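Local coordinates for putative methyl-accepting chemotaxis signal transduction protein (Campylobacter jejuni subsp. jejuni serotype O:2, PDB 4XMR) that binds isoleucine in its tandem PAS sensory domain and probably passes ligand recognition on as a transmembrane chemotaxis signal, at residues V24-V29 against A229-F234; T35-T40 against I125-A130; A48-Q53 against N63-I68; E103-L108 against D133-Q138; P174-L179 against K192-P197. One frame throughout, in Å; residues are numbered along the deposited sequence.

Contact 1: residues V24-V29 against A229-F234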
# COMPACT_ATOMS: atom_id res chain seq x y z
N VAL B 24 -8.80 10.17 -1.93
CA VAL B 24 -8.13 8.91 -2.27
C VAL B 24 -6.66 9.17 -2.63
O VAL B 24 -5.77 8.40 -2.24
CB VAL B 24 -8.84 8.19 -3.43
CG1 VAL B 24 -8.01 6.99 -3.92
CG2 VAL B 24 -10.22 7.74 -3.00
N THR B 25 -6.39 10.24 -3.37
CA THR B 25 -5.01 10.58 -3.69
C THR B 25 -4.24 11.02 -2.44
O THR B 25 -3.08 10.63 -2.26
CB THR B 25 -4.94 11.59 -4.86
OG1 THR B 25 -5.28 10.91 -6.07
CG2 THR B 25 -3.55 12.20 -5.00
N GLN B 26 -4.89 11.79 -1.57
CA GLN B 26 -4.28 12.11 -0.28
C GLN B 26 -3.90 10.85 0.50
O GLN B 26 -2.78 10.74 1.00
CB GLN B 26 -5.21 13.01 0.55
CG GLN B 26 -4.68 13.29 1.94
CD GLN B 26 -5.66 14.09 2.77
OE1 GLN B 26 -6.52 14.78 2.24
NE2 GLN B 26 -5.53 14.00 4.09
N SER B 27 -4.83 9.90 0.57
CA SER B 27 -4.58 8.64 1.27
C SER B 27 -3.41 7.87 0.65
O SER B 27 -2.63 7.23 1.36
CB SER B 27 -5.84 7.77 1.27
OG SER B 27 -6.86 8.36 2.07
N THR B 28 -3.30 7.93 -0.67
CA THR B 28 -2.22 7.25 -1.37
C THR B 28 -0.88 7.77 -0.90
O THR B 28 0.04 6.99 -0.60
CB THR B 28 -2.38 7.43 -2.89
OG1 THR B 28 -3.63 6.88 -3.31
CG2 THR B 28 -1.25 6.74 -3.65
N VAL B 29 -0.75 9.08 -0.81
CA VAL B 29 0.48 9.69 -0.33
C VAL B 29 0.76 9.34 1.13
O VAL B 29 1.89 9.00 1.49
CB VAL B 29 0.42 11.22 -0.51
CG1 VAL B 29 1.62 11.89 0.12
CG2 VAL B 29 0.30 11.58 -1.99
N ALA B 229 -9.75 21.70 -6.91
CA ALA B 229 -9.54 21.83 -5.48
C ALA B 229 -8.20 21.19 -5.18
O ALA B 229 -7.81 20.20 -5.82
CB ALA B 229 -10.64 21.13 -4.69
N CYS B 230 -7.48 21.76 -4.22
CA CYS B 230 -6.20 21.19 -3.81
C CYS B 230 -6.12 21.12 -2.30
O CYS B 230 -6.87 21.80 -1.58
CB CYS B 230 -5.02 22.02 -4.32
SG CYS B 230 -4.94 22.33 -6.09
N THR B 231 -5.18 20.32 -1.81
CA THR B 231 -4.93 20.26 -0.38
C THR B 231 -3.47 19.92 -0.12
O THR B 231 -2.82 19.24 -0.93
CB THR B 231 -5.83 19.22 0.31
OG1 THR B 231 -5.69 19.33 1.73
CG2 THR B 231 -5.49 17.79 -0.14
N LYS B 232 -2.95 20.38 1.01
CA LYS B 232 -1.60 20.02 1.40
C LYS B 232 -1.58 18.61 1.94
O LYS B 232 -2.45 18.21 2.72
CB LYS B 232 -1.07 20.99 2.45
CG LYS B 232 -0.88 22.41 1.95
CD LYS B 232 -0.00 22.47 0.71
CE LYS B 232 1.41 21.98 0.99
NZ LYS B 232 2.29 22.13 -0.20
N VAL B 233 -0.58 17.84 1.52
CA VAL B 233 -0.35 16.51 2.07
C VAL B 233 1.14 16.43 2.36
O VAL B 233 1.95 16.26 1.44
CB VAL B 233 -0.77 15.38 1.12
CG1 VAL B 233 -0.74 14.03 1.87
CG2 VAL B 233 -2.17 15.63 0.52
N PHE B 234 1.50 16.58 3.64
CA PHE B 234 2.88 16.84 4.02
C PHE B 234 3.45 17.99 3.17
O PHE B 234 2.84 19.07 3.11
CB PHE B 234 3.68 15.54 4.02
CG PHE B 234 3.12 14.51 4.97
CD1 PHE B 234 3.38 14.61 6.33
CD2 PHE B 234 2.28 13.51 4.52
CE1 PHE B 234 2.84 13.70 7.21
CE2 PHE B 234 1.75 12.59 5.41
CZ PHE B 234 2.03 12.69 6.75
O HOH W 1 -6.92 17.56 3.29
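Val-233 of strand 224-233 packs against two residues of helix 9-48, Gln-26 and Val-29, with each of its methyls turned mainly to one of them. CG2 of Val-233 lies 3.7 Å from CG of Gln-26, against the aliphatic part of the glutamine, and CG1 of Val-233 meets CG1 of Val-29 at 3.6 Å. Gln-26 has its CG anti to the backbone N (chi1 175°) and continues extended, which runs the chain across the strand and carries the amide past Val-233 to the neighbourhood of Thr-231. There the two side chains cross at about a right angle, OE1 of Gln-26 standing 4.0 Å from the methyl CG2 of Thr-231. A water completes the polar link: it donates to Gln-26 OE1 at 3.0 Å and is 2.7 Å from Thr-231 OG1. The other end of the amide, NE2, is bonded to Glu-30 one turn on, so both polar atoms of Gln-26 have partners while its methylenes serve the apolar contact. The short segments of helix and strand run nearly parallel, 15° apart, with axes 9.4 Å from each other at closest approach. Around this layer, Val-29 also touches Tyr-236 and Leu-179, Val-233 rests on Ala-238, and Thr-25 bonds to Thr-177, so the long helix lies over strands 177-180, 224-233 and 236-243 of the five-stranded antiparallel sheet.

Contact 2: residues T35-T40 against I125-A130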
# COMPACT_ATOMS: atom_id res chain seq x y z
N THR B 35 3.97 3.45 5.41
CA THR B 35 4.55 2.14 5.17
C THR B 35 6.07 2.20 5.15
O THR B 35 6.77 1.38 5.77
CB THR B 35 4.00 1.55 3.86
OG1 THR B 35 2.60 1.28 4.04
CG2 THR B 35 4.72 0.28 3.48
N ASN B 36 6.61 3.20 4.46
CA ASN B 36 8.05 3.31 4.36
C ASN B 36 8.69 3.70 5.69
O ASN B 36 9.79 3.23 6.00
CB ASN B 36 8.45 4.28 3.26
CG ASN B 36 8.10 3.75 1.89
OD1 ASN B 36 8.03 2.54 1.70
ND2 ASN B 36 7.89 4.65 0.92
N GLN B 37 8.01 4.55 6.46
CA GLN B 37 8.50 4.90 7.79
C GLN B 37 8.53 3.69 8.71
O GLN B 37 9.50 3.48 9.44
CB GLN B 37 7.66 6.01 8.40
CG GLN B 37 7.85 7.37 7.76
CD GLN B 37 6.85 8.38 8.28
OE1 GLN B 37 5.66 8.07 8.38
NE2 GLN B 37 7.32 9.56 8.63
N SER B 38 7.46 2.89 8.68
CA SER B 38 7.40 1.71 9.55
C SER B 38 8.50 0.72 9.21
O SER B 38 9.15 0.16 10.10
CB SER B 38 6.02 1.05 9.48
OG SER B 38 5.03 1.89 10.06
N PHE B 39 8.73 0.52 7.91
CA PHE B 39 9.79 -0.36 7.44
C PHE B 39 11.14 0.11 7.99
O PHE B 39 11.94 -0.68 8.47
CB PHE B 39 9.78 -0.34 5.91
CG PHE B 39 10.97 -0.98 5.25
CD1 PHE B 39 10.95 -2.33 4.92
CD2 PHE B 39 12.09 -0.23 4.91
CE1 PHE B 39 12.04 -2.91 4.27
CE2 PHE B 39 13.18 -0.81 4.28
CZ PHE B 39 13.15 -2.15 3.95
N THR B 40 11.39 1.41 7.88
CA THR B 40 12.67 1.97 8.29
C THR B 40 12.87 1.84 9.80
O THR B 40 13.97 1.53 10.25
CB THR B 40 12.78 3.45 7.82
OG1 THR B 40 12.61 3.48 6.40
CG2 THR B 40 14.14 4.04 8.16
N ILE B 125 12.40 9.80 12.00
CA ILE B 125 12.75 9.49 10.63
C ILE B 125 12.73 10.81 9.87
O ILE B 125 11.83 11.63 10.05
CB ILE B 125 11.75 8.53 10.00
CG1 ILE B 125 11.83 7.19 10.70
CG2 ILE B 125 12.01 8.38 8.49
CD1 ILE B 125 10.81 6.24 10.25
N PHE B 126 13.76 11.02 9.07
CA PHE B 126 13.79 12.14 8.15
C PHE B 126 13.39 11.66 6.77
O PHE B 126 13.87 10.64 6.29
CB PHE B 126 15.17 12.80 8.12
CG PHE B 126 15.21 14.03 7.28
CD1 PHE B 126 14.64 15.21 7.73
CD2 PHE B 126 15.80 14.02 6.03
CE1 PHE B 126 14.67 16.35 6.95
CE2 PHE B 126 15.83 15.16 5.24
CZ PHE B 126 15.27 16.33 5.71
N VAL B 127 12.50 12.42 6.13
CA VAL B 127 12.08 12.11 4.77
C VAL B 127 12.58 13.23 3.86
O VAL B 127 12.19 14.39 4.03
CB VAL B 127 10.55 12.04 4.66
CG1 VAL B 127 10.14 11.62 3.25
CG2 VAL B 127 9.98 11.08 5.71
N THR B 128 13.45 12.90 2.92
CA THR B 128 13.98 13.90 2.02
C THR B 128 12.99 14.25 0.93
O THR B 128 12.13 13.43 0.57
CB THR B 128 15.26 13.42 1.30
OG1 THR B 128 14.92 12.38 0.36
CG2 THR B 128 16.28 12.90 2.28
N PRO B 129 13.09 15.47 0.39
CA PRO B 129 12.47 15.71 -0.91
C PRO B 129 13.10 14.76 -1.93
O PRO B 129 14.22 14.26 -1.70
CB PRO B 129 12.88 17.16 -1.23
CG PRO B 129 13.27 17.76 0.09
CD PRO B 129 13.85 16.63 0.88
N ALA B 130 12.41 14.50 -3.03
CA ALA B 130 12.97 13.64 -4.06
C ALA B 130 14.22 14.27 -4.67
O ALA B 130 14.30 15.49 -4.84
CB ALA B 130 11.93 13.36 -5.15
O HOH W 2 9.15 11.43 9.58
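Ile-125, just ahead of strand 126-132, drives its terminal methyl into the side of helix 9-48. CD1 comes to 3.2 Å from the backbone O of Gln-37, a close approach of a methyl to a carbonyl, and to 3.7 Å from CB of the same residue. The isoleucine's CG1 is anti to its own carbonyl carbon (chi1 -66°) and the chain is straight beyond it (chi2 174°), so the full length of the side chain spans the gap to the helix. CB of Thr-40, 4.2 Å from that methyl, is the next helical surface it meets. The backbone O of Ile-125 takes a different route across: a water donates to it at 2.7 Å and accepts a weak bond from NE2 of Gln-37. At Phe-126 the CB turns away from the helix, and the side chain touches Glu-118 of helix 114-120, as the alternation of a strand would predict. Val-127 faces the helix again, though more loosely, its CG2 being 4.2 Å from Gln-37 NE2. Beyond it the chain leaves the helix, and Thr-128 bonds to Thr-142 of the adjacent strand. The helix crosses over the six-stranded antiparallel sheet at this edge strand, Thr-40 also touching Tyr-143, Leu-157 and Val-159. This is consistent with the first, ligand-binding PAS-like module of a Cache-type tandem-PAS sensory domain, whose long N-terminal helix packs on the sheet.

Contact 3: residues A48-Q53 against N63-I68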
# COMPACT_ATOMS: atom_id res chain seq x y z
N ALA B 48 19.95 -2.24 15.72
CA ALA B 48 20.30 -1.89 17.09
C ALA B 48 20.19 -3.09 18.05
O ALA B 48 20.73 -3.04 19.15
CB ALA B 48 19.44 -0.73 17.57
N ASN B 49 19.51 -4.15 17.62
CA ASN B 49 19.41 -5.37 18.41
C ASN B 49 20.67 -6.23 18.35
O ASN B 49 20.83 -7.17 19.13
CB ASN B 49 18.20 -6.19 17.95
CG ASN B 49 17.93 -7.39 18.82
OD1 ASN B 49 17.85 -7.27 20.03
ND2 ASN B 49 17.81 -8.55 18.20
N LEU B 50 21.56 -5.93 17.41
CA LEU B 50 22.86 -6.59 17.36
C LEU B 50 23.66 -6.19 18.60
O LEU B 50 23.49 -5.09 19.11
CB LEU B 50 23.62 -6.17 16.11
CG LEU B 50 23.09 -6.73 14.78
CD1 LEU B 50 23.78 -6.02 13.61
CD2 LEU B 50 23.29 -8.25 14.69
N PRO B 51 24.50 -7.10 19.10
CA PRO B 51 25.30 -6.70 20.26
C PRO B 51 26.25 -5.55 19.94
O PRO B 51 26.68 -5.41 18.79
CB PRO B 51 26.07 -7.97 20.62
CG PRO B 51 25.98 -8.86 19.44
CD PRO B 51 24.74 -8.49 18.68
N TYR B 52 26.55 -4.73 20.95
CA TYR B 52 27.38 -3.53 20.77
C TYR B 52 28.70 -3.87 20.06
O TYR B 52 29.12 -3.16 19.14
CB TYR B 52 27.60 -2.86 22.14
CG TYR B 52 28.36 -1.54 22.14
CD1 TYR B 52 29.73 -1.50 22.27
CD2 TYR B 52 27.68 -0.32 22.05
CE1 TYR B 52 30.43 -0.31 22.27
CE2 TYR B 52 28.37 0.89 22.06
CZ TYR B 52 29.75 0.88 22.18
OH TYR B 52 30.45 2.06 22.19
N GLN B 53 29.30 -4.99 20.44
CA GLN B 53 30.56 -5.43 19.84
C GLN B 53 30.45 -5.70 18.33
O GLN B 53 31.44 -5.58 17.59
CB GLN B 53 31.10 -6.67 20.57
CG GLN B 53 32.45 -7.17 20.05
CD GLN B 53 33.57 -6.17 20.25
OE1 GLN B 53 33.84 -5.73 21.37
NE2 GLN B 53 34.24 -5.81 19.16
N ASN B 63 29.88 -7.75 8.22
CA ASN B 63 29.42 -9.12 8.40
C ASN B 63 28.06 -9.26 9.05
O ASN B 63 27.31 -10.19 8.74
CB ASN B 63 30.45 -9.94 9.17
CG ASN B 63 31.72 -10.16 8.38
OD1 ASN B 63 31.72 -10.11 7.15
ND2 ASN B 63 32.82 -10.39 9.09
N ASN B 64 27.73 -8.36 9.97
CA ASN B 64 26.51 -8.49 10.76
C ASN B 64 25.38 -7.58 10.30
O ASN B 64 24.22 -7.98 10.34
CB ASN B 64 26.79 -8.25 12.24
CG ASN B 64 27.70 -9.30 12.83
OD1 ASN B 64 27.28 -10.43 13.05
ND2 ASN B 64 28.94 -8.93 13.10
N VAL B 65 25.70 -6.35 9.89
CA VAL B 65 24.67 -5.43 9.42
C VAL B 65 24.31 -5.73 7.96
O VAL B 65 23.14 -5.64 7.58
CB VAL B 65 25.09 -3.95 9.59
CG1 VAL B 65 24.03 -3.02 9.03
CG2 VAL B 65 25.33 -3.65 11.07
N GLY B 66 25.30 -6.10 7.15
CA GLY B 66 25.06 -6.30 5.73
C GLY B 66 23.91 -7.23 5.38
O GLY B 66 23.06 -6.88 4.57
N PRO B 67 23.88 -8.44 5.98
CA PRO B 67 22.77 -9.34 5.67
C PRO B 67 21.41 -8.72 6.01
O PRO B 67 20.45 -8.93 5.27
CB PRO B 67 23.06 -10.57 6.53
CG PRO B 67 24.55 -10.57 6.68
CD PRO B 67 24.91 -9.10 6.81
N ILE B 68 21.33 -7.96 7.09
CA ILE B 68 20.06 -7.36 7.47
C ILE B 68 19.61 -6.34 6.42
O ILE B 68 18.44 -6.32 6.01
CB ILE B 68 20.14 -6.68 8.86
CG1 ILE B 68 20.72 -7.64 9.90
CG2 ILE B 68 18.76 -6.23 9.29
CD1 ILE B 68 20.77 -7.07 11.33
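Leu-50 holds CG anti to its carbonyl carbon (chi1 -71°) and then extends CD1 (chi2 169°), which brings this one methyl against helix 58-76. Ile-68 places its CG1 in the same way, and with chi2 at -177° its CD1 reaches back, so the two side chains meet tip to tip with their CD1 atoms 3.9 Å apart. In Val-65 it is CG2 that does the touching, 3.8 Å from Leu-50 CD1, where the two side chains cross at a slant. The same leucine methyl also sits 3.8 Å from the backbone O of Asn-64 and 4.0 Å from Asn-64 CB. One leucine methyl is therefore received by three residues of a single helical face, spaced at positions 64, 65 and 68. The carbonyl of Asn-64 lies near the kink of this helix, where Pro-67 can give no N-H to the preceding turn. The amide of Asn-64 is engaged within its own helix, ND2 bonding to Asn-60 O. Leu-55 touches both Leu-50 and Val-65, and Ile-68 also packs on Tyr-71 of the second subunit, placing the contact beside the dimer interface. Joining the linker after helix 9-48 to the next helix, this pairing is purely apolar between side chains; its hold probably rests on methyl packing and burial, with directional bonding coming from outside the pair, as where Lys-149 NZ bonds to Leu-50 O and Ala-48 O.

Contact 4: residues E103-L108 against D133-Q138. With ILE (isoleucine), chain E.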
# COMPACT_ATOMS: atom_id res chain seq x y z
N GLU B 103 28.81 -3.96 0.50
CA GLU B 103 30.19 -3.57 0.73
C GLU B 103 30.26 -2.12 1.17
O GLU B 103 29.29 -1.36 1.02
CB GLU B 103 31.03 -3.77 -0.53
CG GLU B 103 31.18 -5.22 -0.96
CD GLU B 103 31.96 -5.37 -2.25
OE1 GLU B 103 32.16 -4.35 -2.94
OE2 GLU B 103 32.38 -6.50 -2.57
N LEU B 104 31.41 -1.76 1.72
CA LEU B 104 31.68 -0.39 2.14
C LEU B 104 32.13 0.44 0.94
O LEU B 104 33.04 0.05 0.21
CB LEU B 104 32.75 -0.33 3.23
CG LEU B 104 32.38 -0.80 4.63
CD1 LEU B 104 33.57 -0.67 5.57
CD2 LEU B 104 31.20 -0.02 5.18
N ARG B 105 31.48 1.58 0.75
CA ARG B 105 31.89 2.55 -0.25
C ARG B 105 32.50 3.72 0.51
O ARG B 105 31.95 4.15 1.52
CB ARG B 105 30.68 3.04 -1.06
CG ARG B 105 29.87 1.97 -1.77
CD ARG B 105 30.48 1.60 -3.12
NE ARG B 105 31.01 2.76 -3.82
CZ ARG B 105 30.35 3.47 -4.73
NH1 ARG B 105 29.11 3.13 -5.07
NH2 ARG B 105 30.93 4.51 -5.31
N ASP B 106 33.62 4.26 0.03
CA ASP B 106 34.25 5.35 0.76
C ASP B 106 34.21 6.70 0.03
O ASP B 106 34.77 7.68 0.51
CB ASP B 106 35.69 5.00 1.17
CG ASP B 106 36.56 4.61 -0.00
OD1 ASP B 106 36.25 5.01 -1.15
OD2 ASP B 106 37.57 3.90 0.22
N ASP B 107 33.52 6.74 -1.11
CA ASP B 107 33.56 7.93 -1.97
C ASP B 107 32.20 8.56 -2.26
O ASP B 107 32.01 9.16 -3.32
CB ASP B 107 34.26 7.59 -3.29
CG ASP B 107 33.56 6.49 -4.06
OD1 ASP B 107 32.66 5.83 -3.49
OD2 ASP B 107 33.91 6.27 -5.24
N LEU B 108 31.26 8.45 -1.33
CA LEU B 108 29.91 8.95 -1.57
C LEU B 108 29.57 10.26 -0.85
O LEU B 108 28.42 10.70 -0.90
CB LEU B 108 28.87 7.86 -1.27
CG LEU B 108 28.94 6.69 -2.25
CD1 LEU B 108 27.93 5.60 -1.90
CD2 LEU B 108 28.72 7.18 -3.67
N ASP B 133 19.41 10.01 -7.10
CA ASP B 133 20.34 9.12 -6.41
C ASP B 133 21.76 9.23 -6.95
O ASP B 133 21.97 9.17 -8.16
CB ASP B 133 19.88 7.66 -6.52
CG ASP B 133 20.84 6.70 -5.84
OD1 ASP B 133 21.38 7.07 -4.78
OD2 ASP B 133 21.06 5.59 -6.36
N THR B 134 22.73 9.40 -6.06
CA THR B 134 24.14 9.53 -6.44
C THR B 134 24.64 8.35 -7.26
O THR B 134 25.38 8.52 -8.23
CB THR B 134 25.04 9.68 -5.19
OG1 THR B 134 24.63 10.83 -4.45
CG2 THR B 134 26.51 9.82 -5.59
N VAL B 135 24.23 7.14 -6.88
CA VAL B 135 24.77 5.95 -7.53
C VAL B 135 23.98 5.52 -8.76
O VAL B 135 24.51 5.47 -9.87
CB VAL B 135 24.89 4.77 -6.55
CG1 VAL B 135 25.60 3.60 -7.22
CG2 VAL B 135 25.65 5.20 -5.30
N LEU B 136 22.70 5.20 -8.57
CA LEU B 136 21.92 4.58 -9.64
C LEU B 136 21.20 5.58 -10.53
O LEU B 136 20.57 5.19 -11.52
CB LEU B 136 20.94 3.56 -9.06
CG LEU B 136 21.62 2.39 -8.35
CD1 LEU B 136 20.59 1.46 -7.72
CD2 LEU B 136 22.52 1.62 -9.31
N LYS B 137 21.29 6.86 -10.18
CA LYS B 137 20.77 7.93 -11.03
C LYS B 137 19.28 7.77 -11.34
O LYS B 137 18.84 7.97 -12.48
CB LYS B 137 21.60 8.07 -12.32
CG LYS B 137 23.06 8.40 -12.06
CD LYS B 137 23.21 9.76 -11.39
CE LYS B 137 24.66 10.06 -11.06
NZ LYS B 137 24.82 11.42 -10.48
N GLN B 138 18.53 7.38 -10.32
CA GLN B 138 17.08 7.43 -10.38
C GLN B 138 16.63 8.40 -9.30
O GLN B 138 17.29 8.54 -8.27
CB GLN B 138 16.47 6.07 -10.09
CG GLN B 138 16.76 5.01 -11.13
CD GLN B 138 16.06 3.72 -10.79
OE1 GLN B 138 14.91 3.72 -10.35
NE2 GLN B 138 16.75 2.60 -10.97
N ILE E . 20.80 7.99 -2.30
CA ILE E . 21.92 8.27 -1.41
C ILE E . 22.64 9.50 -1.93
O ILE E . 23.32 10.20 -1.19
CB ILE E . 22.87 7.05 -1.28
CG1 ILE E . 23.82 7.24 -0.10
CG2 ILE E . 23.63 6.80 -2.58
CD1 ILE E . 24.60 6.00 0.28
OXT ILE E . 22.53 9.83 -3.11
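Leu-108 faces Thr-134 and Val-135 beside the bound isoleucine. From its CB, CG lies anti to the carbonyl carbon (chi1 -67°), and the side chain divides there into two methyls with different main partners. CD1 reaches the ligand, 4.0 Å from CD1 of the isoleucine, is also near Val-135 CG2, and lies over one face of the Arg-105 guanidinium, toward the rim. CD2 turns to the other loop, 3.9 Å from Thr-134 CG2 and 4.0 Å from Val-135 CG2. Val-135 CG2 is shared in turn: it is 3.7 Å from the ligand's CG2 and touches Arg-105 NH1 obliquely. The arginine is held by Asp-107, NH2 to OD1 at 2.8 Å in a salt bridge, which keeps the guanidinium beside these methyls. On the polar side, the ligand's carboxylate OXT accepts from both the backbone N and OG1 of Thr-134, the latter at 2.7 Å, and its amino N donates to Asp-133 OD1 at 2.7 Å. OD2 of Asp-133 accepts from the backbone N of Leu-136, an Asx motif, and is also bonded to Asn-80 ND2, which together steady the carboxylate. Lys-113, Trp-115, Tyr-131 and Asp-160 add further bonds to the ligand. The chemistry thus divides the pocket: polar groups, from carboxylates to the indole N-H, bind the ligand's amino and carboxylate ends, while one methyl from each segment, Leu-108 CD1 and Val-135 CG2, meets the aliphatic side chain.

Contact 5: residues P174-L179 against K192-P197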
# COMPACT_ATOMS: atom_id res chain seq x y z
N PRO B 174 -8.48 6.85 -9.28
CA PRO B 174 -9.52 7.53 -10.06
C PRO B 174 -9.40 9.05 -10.01
O PRO B 174 -8.71 9.62 -9.15
CB PRO B 174 -10.81 7.10 -9.36
CG PRO B 174 -10.37 6.76 -7.95
CD PRO B 174 -9.01 6.15 -8.10
N GLY B 175 -10.07 9.72 -10.93
CA GLY B 175 -10.08 11.16 -10.96
C GLY B 175 -8.84 11.76 -11.59
O GLY B 175 -7.76 11.13 -11.63
N ASN B 176 -8.99 12.99 -12.08
CA ASN B 176 -7.88 13.72 -12.65
C ASN B 176 -7.08 14.37 -11.53
O ASN B 176 -7.15 15.60 -11.32
CB ASN B 176 -8.38 14.76 -13.63
CG ASN B 176 -7.25 15.47 -14.34
OD1 ASN B 176 -6.28 14.83 -14.78
ND2 ASN B 176 -7.36 16.78 -14.45
N THR B 177 -6.36 13.53 -10.79
CA THR B 177 -5.61 13.99 -9.63
C THR B 177 -4.13 14.05 -9.93
O THR B 177 -3.61 13.32 -10.78
CB THR B 177 -5.86 13.09 -8.41
OG1 THR B 177 -5.46 11.76 -8.73
CG2 THR B 177 -7.33 13.10 -8.00
N PHE B 178 -3.44 14.94 -9.23
CA PHE B 178 -2.01 15.15 -9.44
C PHE B 178 -1.37 15.75 -8.20
O PHE B 178 -2.06 16.22 -7.31
CB PHE B 178 -1.73 15.95 -10.72
CG PHE B 178 -2.54 17.22 -10.87
CD1 PHE B 178 -3.83 17.18 -11.38
CD2 PHE B 178 -1.98 18.46 -10.57
CE1 PHE B 178 -4.58 18.35 -11.54
CE2 PHE B 178 -2.72 19.64 -10.73
CZ PHE B 178 -4.02 19.57 -11.22
N LEU B 179 -0.04 15.68 -8.14
CA LEU B 179 0.73 16.16 -7.00
C LEU B 179 1.79 17.15 -7.44
O LEU B 179 2.47 16.93 -8.44
CB LEU B 179 1.47 15.01 -6.32
CG LEU B 179 0.72 13.85 -5.70
CD1 LEU B 179 1.74 12.91 -5.05
CD2 LEU B 179 -0.30 14.34 -4.68
N LYS B 192 -0.60 11.29 -17.37
CA LYS B 192 0.85 11.47 -17.41
C LYS B 192 1.30 12.59 -18.34
O LYS B 192 2.46 13.01 -18.29
CB LYS B 192 1.57 10.14 -17.71
CG LYS B 192 1.55 9.19 -16.51
CD LYS B 192 2.32 7.89 -16.74
CE LYS B 192 2.09 6.92 -15.58
NZ LYS B 192 2.83 5.63 -15.71
N GLU B 193 0.39 13.10 -19.16
CA GLU B 193 0.69 14.29 -19.97
C GLU B 193 0.93 15.54 -19.12
O GLU B 193 1.66 16.45 -19.53
CB GLU B 193 -0.43 14.55 -20.99
CG GLU B 193 -0.47 13.55 -22.13
CD GLU B 193 -1.12 14.13 -23.39
OE1 GLU B 193 -1.90 15.10 -23.28
OE2 GLU B 193 -0.83 13.62 -24.49
N LEU B 194 0.32 15.60 -17.94
CA LEU B 194 0.50 16.73 -17.04
C LEU B 194 1.94 16.84 -16.54
O LEU B 194 2.33 17.87 -16.00
CB LEU B 194 -0.45 16.64 -15.84
CG LEU B 194 -1.93 16.82 -16.14
CD1 LEU B 194 -2.71 16.93 -14.83
CD2 LEU B 194 -2.19 18.03 -17.03
N LEU B 195 2.73 15.79 -16.73
CA LEU B 195 4.11 15.79 -16.27
C LEU B 195 5.05 16.52 -17.21
O LEU B 195 6.16 16.89 -16.84
CB LEU B 195 4.60 14.36 -16.07
CG LEU B 195 3.88 13.57 -14.97
CD1 LEU B 195 4.42 12.15 -14.90
CD2 LEU B 195 4.00 14.26 -13.62
N ASN B 196 4.60 16.72 -18.44
CA ASN B 196 5.43 17.39 -19.43
C ASN B 196 5.68 18.84 -19.03
O ASN B 196 4.76 19.55 -18.66
CB ASN B 196 4.78 17.31 -20.81
CG ASN B 196 5.76 17.60 -21.93
OD1 ASN B 196 6.14 18.75 -22.15
ND2 ASN B 196 6.17 16.56 -22.64
N PRO B 197 6.94 19.27 -19.10
CA PRO B 197 7.36 20.62 -18.69
C PRO B 197 6.62 21.74 -19.40
O PRO B 197 6.56 22.85 -18.87
CB PRO B 197 8.84 20.65 -19.07
CG PRO B 197 9.26 19.23 -19.08
CD PRO B 197 8.08 18.46 -19.56
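The ring of Phe-178 receives CD1 of Leu-194 over one of its faces, in a CH-pi contact 4.1 Å from the ring centroid and 28° off the normal. Here a loop packs onto the five-stranded antiparallel sheet of the tandem-PAS sensory domain: strand 177-180 supplies Phe-178, and a short 3-10 turn, 192-195, lays Leu-194 over it before helix 202-211 begins. The methyl stands off-centre, nearest to the CD1 side of the ring, at 3.6 Å from Phe-178 CD1. Around the same ring, Ile-186 and Ala-189 of strand 186-189 and Cys-239 and Thr-241 of strand 236-243 also touch the phenylalanine, so the ring is contacted by the strands that flank its own. Phe-178 holds CG between the backbone N and the carbonyl carbon (chi1 50°), which turns the ring toward Leu-194; the two side chains cross at about a right angle. Leu-194, with CG anti to its carbonyl carbon, extends CD1 over the ring face. The 3-10 character is borne out by backbone bonds from Leu-195 N to Lys-192 O at 3.2 Å and from Asn-196 N to Glu-193 O at 3.1 Å. Asn-176, central in an inverse gamma turn, has its amide ND2 bonded to Thr-241 O; its other amide atom, OD1, lies 4.1 Å from the same methyl, Leu-194 CD1.

In the fold
From the N terminus, helix 9-48 enters contact 1 first and contact 2 less than two turns further on. Contact 1 spans most of the chain, bringing strand 224-233 back to the helix, and every other contact falls within its loop. Contact 2 ties the helix to the edge of the six-stranded sheet; the small loop of contact 3, between the helix end and helix 58-76, lies inside it. Contact 4 crosses contact 2, since 125-130 falls between its two segments, and lines part of the ligand site. Contact 5 follows in series in the five-stranded sheet, touching contact 1 through Thr-177 and Leu-179. Contacts 3 and 5 lie about 43 Å apart between centres, on opposite sides of the chain's centre.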